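Local coordinates for protein sulfoquinovosidase (Escherichia coli, PDB 5AEG) that hydrolyses the alpha-glycosidic bond of sulfoquinovosyl diacylglycerides and simpler sulfoquinovosides, releasing sulfoquinovose for use as a carbon and sulfur source, at residues Gly44-Asp49 against Ser421-His426; Leu121-Glu126 against Asp140-Pro145; Gln269-Thr274 against Trp546-Asp551; Ala332-Tyr337 against Ala384-Val389; Phe530-Arg535 against Leu584-Pro589. All coordinates share one frame; numbering follows the deposited sequence.

Interaction 1 of 5, residues Gly44-Asp49 against Ser421-His426; sequences GIADID and SAEIMH
The carboxylate of Glu423 reaches across to strand 39-49, where OE1 lies 3.7 Å from Ala46 CB and OE2 lies 4.0 Å from Ile48 CD1. Both are van der Waals contacts between oxygens and methyl groups, and the polar link is made by water 1, which accepts from Ala46 N (2.8 Å) and donates to Glu423 OE1 (3.2 Å). Glu423 spans the gap because CG stands anti to its carbonyl carbon (chi1 -65°) and the chain runs extended from there. On the strand, Ala46 and Ile48, two residues apart, both direct their CB toward the helix. The contact thus joins the beta-rich N-terminal part of this family 31 glycoside hydrolase to the first turn of helix 422-444 in the TIM-barrel domain. Ser421 caps that turn: its OG accepts from Glu423 N at 3.0 Å, a bent bond (N-H...O angle 136°), and Ser421 O takes both Ile424 N and Met425 N. Strand 39-49 pairs in turn with strand 56-74 through Ile45 with Lys60 and Asp47 with Lys58, and Ala46 also packs on Trp218.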
# COMPACT_ATOMS: atom_id res chain seq x y z
N GLY A 44 13.27 -23.10 -13.35
CA GLY A 44 14.25 -22.01 -13.41
C GLY A 44 14.99 -21.90 -12.11
O GLY A 44 14.59 -22.50 -11.09
N ILE A 45 16.04 -21.05 -12.11
CA ILE A 45 16.73 -20.74 -10.86
C ILE A 45 16.68 -19.22 -10.65
O ILE A 45 17.11 -18.47 -11.53
CB ILE A 45 18.20 -21.19 -10.87
CG1 ILE A 45 18.32 -22.72 -11.08
CG2 ILE A 45 18.87 -20.78 -9.53
CD1 ILE A 45 19.68 -23.09 -11.71
N ALA A 46 16.14 -18.79 -9.52
CA ALA A 46 16.09 -17.34 -9.23
C ALA A 46 17.48 -16.68 -9.16
O ALA A 46 18.35 -17.18 -8.49
CB ALA A 46 15.35 -17.12 -7.94
N ASP A 47 17.66 -15.57 -9.86
CA ASP A 47 18.95 -14.86 -9.90
C ASP A 47 18.75 -13.49 -9.27
O ASP A 47 18.23 -12.59 -9.91
CB ASP A 47 19.36 -14.71 -11.35
CG ASP A 47 20.74 -14.02 -11.51
OD1 ASP A 47 21.37 -13.76 -10.49
OD2 ASP A 47 21.17 -13.78 -12.66
N ILE A 48 19.06 -13.40 -8.00
CA ILE A 48 18.67 -12.28 -7.16
C ILE A 48 19.87 -11.49 -6.73
O ILE A 48 20.81 -12.11 -6.21
CB ILE A 48 17.99 -12.77 -5.91
CG1 ILE A 48 16.70 -13.47 -6.30
CG2 ILE A 48 17.65 -11.60 -4.97
CD1 ILE A 48 16.00 -14.20 -5.17
N ASP A 49 19.90 -10.18 -7.03
CA ASP A 49 20.88 -9.29 -6.39
C ASP A 49 20.07 -8.33 -5.53
O ASP A 49 19.28 -7.56 -6.10
CB ASP A 49 21.70 -8.55 -7.44
CG ASP A 49 22.55 -9.49 -8.27
OD1 ASP A 49 23.35 -10.24 -7.69
OD2 ASP A 49 22.33 -9.53 -9.48
N SER A 421 11.29 -21.56 2.58
CA SER A 421 12.33 -20.78 1.89
C SER A 421 12.03 -19.23 2.05
O SER A 421 10.87 -18.82 2.00
CB SER A 421 12.35 -21.07 0.40
OG SER A 421 13.30 -20.23 -0.30
N ALA A 422 13.08 -18.45 2.24
CA ALA A 422 12.96 -16.97 2.22
C ALA A 422 12.52 -16.48 0.87
O ALA A 422 11.93 -15.40 0.79
CB ALA A 422 14.26 -16.30 2.59
N GLU A 423 12.80 -17.23 -0.17
CA GLU A 423 12.15 -16.91 -1.46
C GLU A 423 10.65 -16.90 -1.50
O GLU A 423 10.05 -16.23 -2.37
CB GLU A 423 12.74 -17.72 -2.61
CG GLU A 423 14.22 -17.35 -2.84
CD GLU A 423 14.93 -18.14 -3.94
OE1 GLU A 423 14.29 -18.77 -4.78
OE2 GLU A 423 16.15 -18.05 -4.02
N ILE A 424 10.02 -17.69 -0.65
CA ILE A 424 8.61 -17.72 -0.44
C ILE A 424 8.15 -16.81 0.70
O ILE A 424 7.06 -16.18 0.65
CB ILE A 424 8.12 -19.20 -0.18
CG1 ILE A 424 8.47 -20.14 -1.39
CG2 ILE A 424 6.63 -19.26 0.21
CD1 ILE A 424 7.77 -19.88 -2.67
N MET A 425 8.89 -16.75 1.78
CA MET A 425 8.47 -15.89 2.91
C MET A 425 8.61 -14.37 2.66
O MET A 425 7.93 -13.59 3.31
CB MET A 425 9.26 -16.26 4.18
CG MET A 425 8.87 -17.64 4.80
SD MET A 425 7.11 -17.93 5.03
CE MET A 425 6.69 -16.57 6.05
N HIS A 426 9.49 -14.01 1.75
CA HIS A 426 9.83 -12.59 1.50
C HIS A 426 8.56 -11.77 1.23
O HIS A 426 8.27 -10.81 1.94
CB HIS A 426 10.77 -12.50 0.34
CG HIS A 426 11.01 -11.10 -0.12
ND1 HIS A 426 11.84 -10.23 0.55
CD2 HIS A 426 10.45 -10.39 -1.13
CE1 HIS A 426 11.82 -9.06 -0.08
NE2 HIS A 426 10.95 -9.13 -1.07
O HOH W 1 15.37 -20.36 -7.36

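Interaction 2 of 5, residues Leu121-Glu126 against Asp140-Pro145; sequences LAAQPE and DLRGKP
One arginine, Arg142, carries this contact almost alone, pushing its guanidinium among backbone carbonyls rather than toward a carboxylate. NH1 donates to Gln124 O at 2.8 Å with an N-H...O angle of 156°; the oxygen lies at the edge of the guanidinium, close to its plane, while the donor is tilted 21° from the carbonyl plane. NH2 rests against the methyl group of Ala123, 3.8 Å from its CB. The side chain leaves with CG anti to the backbone N and then bends at chi2 (82°), which turns the guanidinium toward residues 123-125. Arg142 sits in a type II turn from Leu141 to Lys144, overlapped at its start by an Asx turn in which Asp140 OD1 accepts from Arg142 N at 3.1 Å. Both segments belong to the galactose mutarotase-like N-terminal domain, where the arginine ties the end of strand 116-122 to the connection between strands 129-133 and 145-148. NH1 also donates to Asp127 O, and NH2 to the carbonyls of Ala209 and Pro210.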
# COMPACT_ATOMS: atom_id res chain seq x y z
N LEU A 121 -5.22 -16.76 -18.90
CA LEU A 121 -6.59 -16.50 -18.74
C LEU A 121 -7.15 -15.77 -19.95
O LEU A 121 -6.55 -14.86 -20.51
CB LEU A 121 -6.88 -15.66 -17.47
CG LEU A 121 -6.29 -16.18 -16.16
CD1 LEU A 121 -6.68 -15.21 -15.05
CD2 LEU A 121 -6.79 -17.55 -15.83
N ALA A 122 -8.32 -16.19 -20.42
CA ALA A 122 -8.89 -15.56 -21.59
C ALA A 122 -9.22 -14.05 -21.18
O ALA A 122 -9.57 -13.79 -20.05
CB ALA A 122 -10.18 -16.27 -21.99
N ALA A 123 -9.12 -13.16 -22.13
CA ALA A 123 -9.54 -11.80 -21.98
C ALA A 123 -10.07 -11.18 -23.23
O ALA A 123 -9.84 -11.72 -24.30
CB ALA A 123 -8.32 -10.97 -21.54
N GLN A 124 -10.61 -9.96 -23.12
CA GLN A 124 -11.03 -9.16 -24.30
C GLN A 124 -10.19 -7.92 -24.46
O GLN A 124 -9.78 -7.33 -23.46
CB GLN A 124 -12.48 -8.71 -24.21
CG GLN A 124 -13.52 -9.82 -24.00
CD GLN A 124 -14.86 -9.27 -23.41
OE1 GLN A 124 -14.94 -8.17 -22.68
NE2 GLN A 124 -15.92 -9.99 -23.70
N PRO A 125 -9.93 -7.49 -25.69
CA PRO A 125 -9.09 -6.35 -25.89
C PRO A 125 -9.52 -5.08 -25.15
O PRO A 125 -8.67 -4.34 -24.77
CB PRO A 125 -9.14 -6.12 -27.41
CG PRO A 125 -9.36 -7.49 -27.94
CD PRO A 125 -10.33 -8.09 -26.99
N GLU A 126 -10.82 -4.87 -24.97
CA GLU A 126 -11.34 -3.66 -24.27
C GLU A 126 -11.25 -3.68 -22.72
O GLU A 126 -11.51 -2.67 -22.07
CB GLU A 126 -12.80 -3.41 -24.64
CG GLU A 126 -13.72 -4.51 -24.22
CD GLU A 126 -13.93 -5.61 -25.34
OE1 GLU A 126 -13.11 -5.81 -26.30
OE2 GLU A 126 -14.96 -6.29 -25.24
N ASP A 140 -5.06 1.77 -14.09
CA ASP A 140 -5.37 0.74 -15.12
C ASP A 140 -4.07 0.08 -15.48
O ASP A 140 -3.16 0.73 -15.98
CB ASP A 140 -5.95 1.39 -16.34
CG ASP A 140 -6.35 0.38 -17.44
OD1 ASP A 140 -6.36 -0.83 -17.27
OD2 ASP A 140 -6.70 0.88 -18.50
N LEU A 141 -3.96 -1.23 -15.27
CA LEU A 141 -2.72 -1.96 -15.56
C LEU A 141 -2.64 -2.57 -16.97
O LEU A 141 -1.59 -3.13 -17.42
CB LEU A 141 -2.61 -3.11 -14.54
CG LEU A 141 -2.71 -2.77 -13.06
CD1 LEU A 141 -2.57 -3.95 -12.15
CD2 LEU A 141 -1.73 -1.72 -12.68
N ARG A 142 -3.72 -2.47 -17.72
CA ARG A 142 -3.71 -3.06 -19.10
C ARG A 142 -2.69 -2.51 -20.04
O ARG A 142 -2.47 -1.33 -20.08
CB ARG A 142 -5.14 -2.99 -19.74
CG ARG A 142 -5.31 -4.08 -20.83
CD ARG A 142 -5.66 -5.41 -20.22
NE ARG A 142 -5.59 -6.52 -21.15
CZ ARG A 142 -6.57 -6.82 -22.01
NH1 ARG A 142 -7.67 -6.07 -22.06
NH2 ARG A 142 -6.43 -7.90 -22.80
N GLY A 143 -2.01 -3.39 -20.77
CA GLY A 143 -0.95 -2.96 -21.63
C GLY A 143 0.45 -3.27 -21.11
O GLY A 143 1.39 -3.19 -21.87
N LYS A 144 0.60 -3.70 -19.86
CA LYS A 144 1.92 -3.85 -19.29
C LYS A 144 2.01 -5.07 -18.41
O LYS A 144 0.98 -5.53 -17.85
CB LYS A 144 2.24 -2.65 -18.35
CG LYS A 144 2.30 -1.29 -19.01
CD LYS A 144 3.58 -1.17 -19.83
CE LYS A 144 4.66 -0.34 -19.14
NZ LYS A 144 5.79 -0.06 -20.08
N PRO A 145 3.25 -5.56 -18.17
CA PRO A 145 3.51 -6.57 -17.20
C PRO A 145 3.93 -6.02 -15.85
O PRO A 145 4.57 -4.98 -15.77
CB PRO A 145 4.62 -7.41 -17.88
CG PRO A 145 5.47 -6.32 -18.57
CD PRO A 145 4.43 -5.34 -19.05

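Interaction 3 of 5, residues Gln269-Thr274 against Trp546-Asp551; sequences QKKLDT and WQFDGD
The ring of Phe548 approaches the aliphatic part of Lys271 obliquely, its CZ 4.0 Å from Lys271 CD, while water 2 lies over one face, offset toward the rim. In the same loop, the indole of Trp546 has Gly550 CA 3.6 Å above one face, and the carboxylate carbon of Asp551 at its edge, in plane. Lys271 supplies the helix side of the contact. Its chain runs extended past Phe548 and bends only at the last torsion (chi4 -66°), which brings NZ round to Asp549. There Lys271 NZ forms a salt bridge with Asp549 OD2 at 2.8 Å, and OD2 receives it on its syn lone pair. Water 2 closes a second path, accepting from Lys271 NZ at 3.0 Å and donating to Asp549 OD1 at 2.9 Å, so both carboxylate oxygens are linked to the one ammonium group. The two side chains cross at about a right angle. A type I turn from Gln547 to Gly550, closed by Gly550 N to Gln547 O (2.9 Å), presents Phe548 and Asp549 side by side. Both Lys271 and Phe548 pack on Ile261, just after barrel strand 257-260. The contact therefore joins helix 265-277 on the outside of the TIM barrel to the loop between strand 534-536 and helix 552-567, with Leu272 packing against Val282 and Ile285 of strand 282-286.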
# COMPACT_ATOMS: atom_id res chain seq x y z
N GLN A 269 7.24 20.39 22.04
CA GLN A 269 6.43 21.35 22.78
C GLN A 269 6.31 22.70 22.15
O GLN A 269 5.14 23.20 22.01
CB GLN A 269 7.00 21.53 24.23
CG GLN A 269 6.03 22.19 25.19
CD GLN A 269 4.69 21.57 25.34
OE1 GLN A 269 4.50 20.40 25.78
NE2 GLN A 269 3.67 22.40 25.08
N LYS A 270 7.44 23.27 21.69
CA LYS A 270 7.46 24.61 21.10
C LYS A 270 6.68 24.62 19.80
O LYS A 270 5.98 25.57 19.48
CB LYS A 270 8.87 25.11 20.78
CG LYS A 270 9.60 25.67 22.03
CD LYS A 270 10.75 26.65 21.70
CE LYS A 270 10.30 28.12 21.46
NZ LYS A 270 9.84 28.44 20.06
N LYS A 271 6.88 23.58 19.02
CA LYS A 271 6.21 23.51 17.71
C LYS A 271 4.72 23.27 17.87
O LYS A 271 3.95 23.94 17.18
CB LYS A 271 6.86 22.49 16.78
CG LYS A 271 8.22 22.90 16.33
CD LYS A 271 8.74 21.88 15.33
CE LYS A 271 10.21 22.03 14.99
NZ LYS A 271 10.41 23.29 14.27
N LEU A 272 4.31 22.42 18.80
CA LEU A 272 2.91 22.21 19.11
C LEU A 272 2.24 23.54 19.46
O LEU A 272 1.10 23.85 19.01
CB LEU A 272 2.70 21.21 20.26
CG LEU A 272 1.28 21.07 20.83
CD1 LEU A 272 0.37 20.47 19.74
CD2 LEU A 272 1.24 20.25 22.12
N ASP A 273 2.91 24.30 20.31
CA ASP A 273 2.33 25.56 20.76
C ASP A 273 2.23 26.59 19.69
O ASP A 273 1.23 27.28 19.68
CB ASP A 273 3.11 26.14 21.98
CG ASP A 273 2.87 25.34 23.25
OD1 ASP A 273 1.78 24.80 23.46
OD2 ASP A 273 3.75 25.29 24.13
N THR A 274 3.28 26.77 18.89
CA THR A 274 3.26 27.68 17.78
C THR A 274 2.08 27.42 16.81
O THR A 274 1.41 28.37 16.36
CB THR A 274 4.57 27.56 17.00
OG1 THR A 274 5.65 27.99 17.84
CG2 THR A 274 4.56 28.35 15.70
N TRP A 546 11.41 22.81 3.36
CA TRP A 546 10.42 23.73 3.99
C TRP A 546 9.49 22.92 4.87
O TRP A 546 9.03 21.83 4.45
CB TRP A 546 9.65 24.47 2.91
CG TRP A 546 8.94 25.64 3.42
CD1 TRP A 546 7.67 25.74 3.90
CD2 TRP A 546 9.55 26.92 3.61
NE1 TRP A 546 7.41 27.05 4.32
CE2 TRP A 546 8.56 27.79 4.15
CE3 TRP A 546 10.82 27.41 3.34
CZ2 TRP A 546 8.83 29.14 4.45
CZ3 TRP A 546 11.10 28.80 3.63
CH2 TRP A 546 10.11 29.61 4.20
N GLN A 547 9.30 23.38 6.10
CA GLN A 547 8.47 22.70 7.06
C GLN A 547 7.22 23.43 7.42
O GLN A 547 7.03 24.60 7.05
CB GLN A 547 9.28 22.44 8.33
CG GLN A 547 10.62 21.74 8.10
CD GLN A 547 10.54 20.30 7.51
OE1 GLN A 547 9.46 19.66 7.43
NE2 GLN A 547 11.72 19.76 7.16
N PHE A 548 6.34 22.73 8.16
CA PHE A 548 4.98 23.26 8.50
C PHE A 548 4.99 24.63 9.23
O PHE A 548 3.99 25.33 9.23
CB PHE A 548 4.17 22.24 9.25
CG PHE A 548 4.72 21.80 10.57
CD1 PHE A 548 4.74 22.67 11.66
CD2 PHE A 548 5.15 20.47 10.75
CE1 PHE A 548 5.21 22.25 12.90
CE2 PHE A 548 5.64 20.05 11.97
CZ PHE A 548 5.64 20.91 13.06
N ASP A 549 6.14 24.96 9.85
CA ASP A 549 6.29 26.20 10.62
C ASP A 549 7.29 27.14 9.99
O ASP A 549 7.86 27.98 10.68
CB ASP A 549 6.63 25.88 12.08
CG ASP A 549 7.91 25.03 12.24
OD1 ASP A 549 8.45 24.53 11.19
OD2 ASP A 549 8.35 24.91 13.40
N GLY A 550 7.50 27.02 8.67
CA GLY A 550 8.60 27.77 8.02
C GLY A 550 8.37 29.28 8.06
O GLY A 550 9.32 30.04 8.04
N ASP A 551 7.12 29.71 8.06
CA ASP A 551 6.78 31.18 8.11
C ASP A 551 5.29 31.30 8.41
O ASP A 551 4.52 30.25 8.49
CB ASP A 551 7.27 31.97 6.83
CG ASP A 551 6.51 31.64 5.53
OD1 ASP A 551 5.47 30.92 5.54
OD2 ASP A 551 6.97 32.12 4.46
O HOH W 2 9.57 21.90 11.79

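Interaction 4 of 5, residues Ala332-Tyr337 against Ala384-Val389; sequences AYINPY and AWFKEV
Asn335 O meets the edge of the Phe386 ring, in its plane and 3.3 Å from CZ, while the CB of the same asparagine points away from the helix. Asn335 OD1 accepts from Tyr337 N at 2.9 Å (N-H...O angle 156°), in the carbonyl plane, forming an Asx turn; ND2 donates almost straight to Tyr333 OH at 3.2 Å. That hydroxyl is also hydrogen-bonded to Asp405, the catalytic nucleophile, and Asn335 touches Trp304 of the substrate site. With CG anti to the backbone N (chi1 -150°), Phe386 extends from the helix toward the strand end. Ile334 comes from the opposite direction, its CD1 4.0 Å from Phe386 CZ, and Pro336 CA lies 4.0 Å from Phe386 CE2; both approach obliquely. This is the packing of a TIM barrel, in which helix 380-395 covers the outside of strand 329-334 near its C-terminal end. Ile334 packs further on Ile390 and Met394 of that helix, and Trp433 of helix 422-444 touches both Ile334 and Pro336.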
# COMPACT_ATOMS: atom_id res chain seq x y z
N ALA A 332 4.69 7.11 17.76
CA ALA A 332 6.11 6.72 17.72
C ALA A 332 6.45 5.91 16.49
O ALA A 332 5.86 6.15 15.47
CB ALA A 332 6.47 6.02 19.04
N TYR A 333 7.45 5.03 16.54
CA TYR A 333 7.98 4.36 15.38
C TYR A 333 8.54 3.01 15.83
O TYR A 333 9.23 2.93 16.89
CB TYR A 333 9.11 5.19 14.74
CG TYR A 333 9.83 4.56 13.60
CD1 TYR A 333 10.83 3.57 13.82
CD2 TYR A 333 9.60 4.94 12.30
CE1 TYR A 333 11.46 2.96 12.75
CE2 TYR A 333 10.26 4.33 11.23
CZ TYR A 333 11.18 3.33 11.46
OH TYR A 333 11.83 2.76 10.45
N ILE A 334 8.34 2.00 14.97
CA ILE A 334 8.91 0.68 15.15
C ILE A 334 9.08 0.01 13.77
O ILE A 334 8.33 0.33 12.81
CB ILE A 334 8.09 -0.19 16.14
CG1 ILE A 334 8.84 -1.51 16.39
CG2 ILE A 334 6.68 -0.52 15.69
CD1 ILE A 334 8.32 -2.23 17.61
N ASN A 335 10.08 -0.87 13.65
CA ASN A 335 10.28 -1.68 12.50
C ASN A 335 10.71 -3.11 12.94
O ASN A 335 10.92 -3.29 14.16
CB ASN A 335 11.15 -1.01 11.48
CG ASN A 335 12.61 -1.01 11.79
OD1 ASN A 335 13.18 -1.96 12.25
ND2 ASN A 335 13.26 0.04 11.39
N PRO A 336 10.81 -4.05 12.01
CA PRO A 336 10.97 -5.44 12.47
C PRO A 336 12.44 -5.85 12.49
O PRO A 336 12.74 -7.06 12.41
CB PRO A 336 10.12 -6.19 11.47
CG PRO A 336 10.44 -5.47 10.17
CD PRO A 336 10.62 -4.01 10.53
N TYR A 337 13.36 -4.87 12.63
CA TYR A 337 14.78 -5.09 12.85
C TYR A 337 15.15 -4.52 14.24
O TYR A 337 14.37 -3.77 14.86
CB TYR A 337 15.64 -4.39 11.84
CG TYR A 337 15.30 -4.63 10.37
CD1 TYR A 337 15.78 -5.76 9.68
CD2 TYR A 337 14.59 -3.67 9.64
CE1 TYR A 337 15.52 -5.92 8.30
CE2 TYR A 337 14.27 -3.86 8.32
CZ TYR A 337 14.77 -4.96 7.60
OH TYR A 337 14.46 -5.12 6.22
N ALA A 384 5.66 -13.63 19.56
CA ALA A 384 5.10 -13.30 20.89
C ALA A 384 5.90 -12.26 21.63
O ALA A 384 5.32 -11.32 22.22
CB ALA A 384 4.98 -14.55 21.79
N TRP A 385 7.20 -12.44 21.60
CA TRP A 385 8.16 -11.54 22.26
C TRP A 385 8.08 -10.13 21.69
O TRP A 385 8.09 -9.18 22.40
CB TRP A 385 9.59 -12.06 22.05
CG TRP A 385 10.74 -11.10 22.39
CD1 TRP A 385 11.18 -10.70 23.64
CD2 TRP A 385 11.59 -10.43 21.46
NE1 TRP A 385 12.24 -9.84 23.52
CE2 TRP A 385 12.51 -9.66 22.20
CE3 TRP A 385 11.70 -10.44 20.07
CZ2 TRP A 385 13.49 -8.91 21.59
CZ3 TRP A 385 12.67 -9.70 19.48
CH2 TRP A 385 13.55 -8.94 20.23
N PHE A 386 8.12 -10.03 20.36
CA PHE A 386 8.12 -8.73 19.72
C PHE A 386 6.77 -8.05 19.88
O PHE A 386 6.70 -6.85 20.08
CB PHE A 386 8.52 -8.87 18.24
CG PHE A 386 9.21 -7.67 17.70
CD1 PHE A 386 10.31 -7.14 18.34
CD2 PHE A 386 8.75 -7.03 16.57
CE1 PHE A 386 11.00 -6.08 17.81
CE2 PHE A 386 9.39 -5.90 16.09
CZ PHE A 386 10.52 -5.42 16.66
N LYS A 387 5.68 -8.80 19.83
CA LYS A 387 4.40 -8.25 20.21
C LYS A 387 4.40 -7.67 21.65
O LYS A 387 3.79 -6.64 21.92
CB LYS A 387 3.34 -9.30 19.97
CG LYS A 387 1.95 -8.92 20.48
CD LYS A 387 0.86 -9.58 19.65
CE LYS A 387 0.96 -11.10 19.45
NZ LYS A 387 0.83 -11.81 20.73
N GLU A 388 5.11 -8.31 22.59
CA GLU A 388 5.23 -7.74 23.96
C GLU A 388 6.05 -6.52 24.02
O GLU A 388 5.77 -5.61 24.82
CB GLU A 388 5.79 -8.78 25.01
CG GLU A 388 4.81 -9.94 25.24
CD GLU A 388 3.44 -9.54 25.79
OE1 GLU A 388 3.46 -8.71 26.74
OE2 GLU A 388 2.36 -10.04 25.29
N VAL A 389 7.06 -6.46 23.18
CA VAL A 389 7.80 -5.23 23.04
C VAL A 389 6.83 -4.10 22.68
O VAL A 389 6.91 -3.03 23.28
CB VAL A 389 8.93 -5.33 21.99
CG1 VAL A 389 9.50 -3.97 21.64
CG2 VAL A 389 10.08 -6.21 22.50

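Interaction 5 of 5, residues Phe530-Arg535 against Leu584-Pro589; sequences FTPMMR and LPVMRP
Met587 and Pro532 bury the most surface here, joining the TIM-barrel domain to the C-terminal domain of this family 31 hydrolase. Pro532 lies in the approach to barrel strand 534-536, and Met587 on the short edge strand 587-588 of an antiparallel sheet. The contact is wholly apolar. Met587 leaves its strand with CG anti to the carbonyl carbon and folds at chi3 (67°), so that its thioether end is turned onto residues 531-532. Met587 SD lies 4.1 Å from Pro532 CD, where the methionine chain and the proline ring cross at about a right angle. Next to it, Thr531 offers its methyl group, CG2, 3.9 Å from Met587 SD and 4.0 Å from Met587 CE. The threonine hydroxyl is hydrogen-bonded to Ser528 O, at the end of helix 518-528, while the methyl meets the sulfur. Val586 adds a second apolar patch beside Met587 by meeting CG of the proline ring. All four residues are buried, and the surroundings continue the packing: Tyr607 of strand 607-609 touches both Thr531 and Met587, and Ala490 of helix 486-495 also lies against Met587. Arg588 NE donates to Pro585 O at 2.7 Å, nearly along the C=O axis, a bond that spans Val586 and Met587. Across the interface, Pro532 CG stands 4.3 Å from Val586 CG1.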
# COMPACT_ATOMS: atom_id res chain seq x y z
N PHE A 530 -8.16 16.43 1.95
CA PHE A 530 -9.18 15.59 1.31
C PHE A 530 -8.90 14.10 1.25
O PHE A 530 -9.10 13.44 0.23
CB PHE A 530 -9.52 16.22 -0.05
CG PHE A 530 -10.20 17.57 0.13
CD1 PHE A 530 -11.58 17.64 0.28
CD2 PHE A 530 -9.48 18.72 0.20
CE1 PHE A 530 -12.25 18.84 0.44
CE2 PHE A 530 -10.12 19.94 0.40
CZ PHE A 530 -11.53 20.01 0.47
N THR A 531 -8.31 13.62 2.36
CA THR A 531 -7.98 12.21 2.56
C THR A 531 -8.36 11.90 4.00
O THR A 531 -8.71 12.81 4.76
CB THR A 531 -6.48 11.87 2.31
OG1 THR A 531 -5.70 12.44 3.35
CG2 THR A 531 -6.04 12.33 1.00
N PRO A 532 -8.33 10.60 4.42
CA PRO A 532 -8.74 10.39 5.77
C PRO A 532 -7.74 10.69 6.92
O PRO A 532 -8.08 10.49 8.13
CB PRO A 532 -9.16 8.90 5.82
CG PRO A 532 -8.46 8.28 4.72
CD PRO A 532 -8.34 9.36 3.62
N MET A 533 -6.54 11.15 6.61
CA MET A 533 -5.57 11.41 7.70
C MET A 533 -4.59 12.46 7.21
O MET A 533 -4.10 12.35 6.09
CB MET A 533 -4.87 10.10 8.11
CG MET A 533 -3.84 10.29 9.20
SD MET A 533 -3.32 8.69 9.79
CE MET A 533 -1.90 9.21 10.77
N MET A 534 -4.31 13.43 8.05
CA MET A 534 -3.34 14.47 7.82
C MET A 534 -2.13 14.29 8.75
O MET A 534 -2.30 14.31 9.98
CB MET A 534 -3.93 15.85 8.11
CG MET A 534 -5.05 16.23 7.13
SD MET A 534 -5.51 17.95 7.24
CE MET A 534 -4.15 18.89 6.47
N ARG A 535 -0.94 14.11 8.16
CA ARG A 535 0.28 13.85 8.96
C ARG A 535 1.46 14.33 8.16
O ARG A 535 1.54 14.02 6.96
CB ARG A 535 0.44 12.35 9.30
CG ARG A 535 1.75 12.09 10.08
CD ARG A 535 2.05 10.64 10.27
NE ARG A 535 2.07 9.90 8.96
CZ ARG A 535 3.07 9.96 8.10
NH1 ARG A 535 4.16 10.74 8.29
NH2 ARG A 535 3.02 9.28 6.94
N LEU A 584 -16.15 -0.70 1.11
CA LEU A 584 -16.35 0.38 0.19
C LEU A 584 -15.27 1.46 0.57
O LEU A 584 -15.32 2.02 1.66
CB LEU A 584 -17.70 1.02 0.40
CG LEU A 584 -18.09 2.16 -0.49
CD1 LEU A 584 -18.04 1.92 -1.95
CD2 LEU A 584 -19.46 2.67 -0.11
N PRO A 585 -14.24 1.57 -0.27
CA PRO A 585 -13.08 2.43 0.20
C PRO A 585 -13.37 3.94 0.31
O PRO A 585 -14.26 4.48 -0.34
CB PRO A 585 -12.02 2.15 -0.85
CG PRO A 585 -12.85 1.98 -2.13
CD PRO A 585 -14.04 1.11 -1.65
N VAL A 586 -12.56 4.61 1.12
CA VAL A 586 -12.78 6.05 1.39
C VAL A 586 -12.41 6.90 0.20
O VAL A 586 -13.15 7.80 -0.16
CB VAL A 586 -12.04 6.50 2.67
CG1 VAL A 586 -12.31 7.97 2.94
CG2 VAL A 586 -12.52 5.66 3.84
N MET A 587 -11.29 6.60 -0.48
CA MET A 587 -10.97 7.27 -1.69
C MET A 587 -11.28 6.29 -2.81
O MET A 587 -10.76 5.19 -2.84
CB MET A 587 -9.47 7.69 -1.71
CG MET A 587 -9.15 8.71 -0.69
SD MET A 587 -7.35 8.90 -0.31
CE MET A 587 -6.73 9.55 -1.82
N ARG A 588 -12.16 6.73 -3.72
CA ARG A 588 -12.76 5.84 -4.69
C ARG A 588 -12.46 6.19 -6.13
O ARG A 588 -12.54 7.39 -6.55
CB ARG A 588 -14.31 5.91 -4.48
CG ARG A 588 -14.72 5.53 -3.08
CD ARG A 588 -16.23 5.69 -2.81
NE ARG A 588 -16.53 5.61 -1.40
CZ ARG A 588 -17.76 5.76 -0.87
NH1 ARG A 588 -18.82 5.98 -1.65
NH2 ARG A 588 -17.94 5.72 0.44
N PRO A 589 -12.26 5.16 -6.98
CA PRO A 589 -12.19 5.33 -8.41
C PRO A 589 -13.56 5.86 -8.89
O PRO A 589 -14.56 5.43 -8.31
CB PRO A 589 -11.95 3.90 -8.92
CG PRO A 589 -11.35 3.18 -7.74
CD PRO A 589 -12.02 3.77 -6.57

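Overall arrangement
Interaction 2 stays within the beta-rich N-terminal domain, and interaction 1 joins that region to the barrel; their strands 39-49 and 116-122 are sheet neighbours, though the centres lie about 27 Å apart. Interactions 3 and 4 lie within the TIM-barrel domain, centres about 30 Å apart, with 4 nested inside the chain loop closed by 3. Interaction 5 links the barrel to the C-terminal domain and shares the parallel barrel sheet with interaction 4, their nearest atoms about 8 Å apart. Along the chain, interactions 1 and 3 alternate, as do 3 and 5. Interactions 1 and 5 thus tie the barrel to the other domains, while Asn335 of interaction 4 lies beside the catalytic nucleophile.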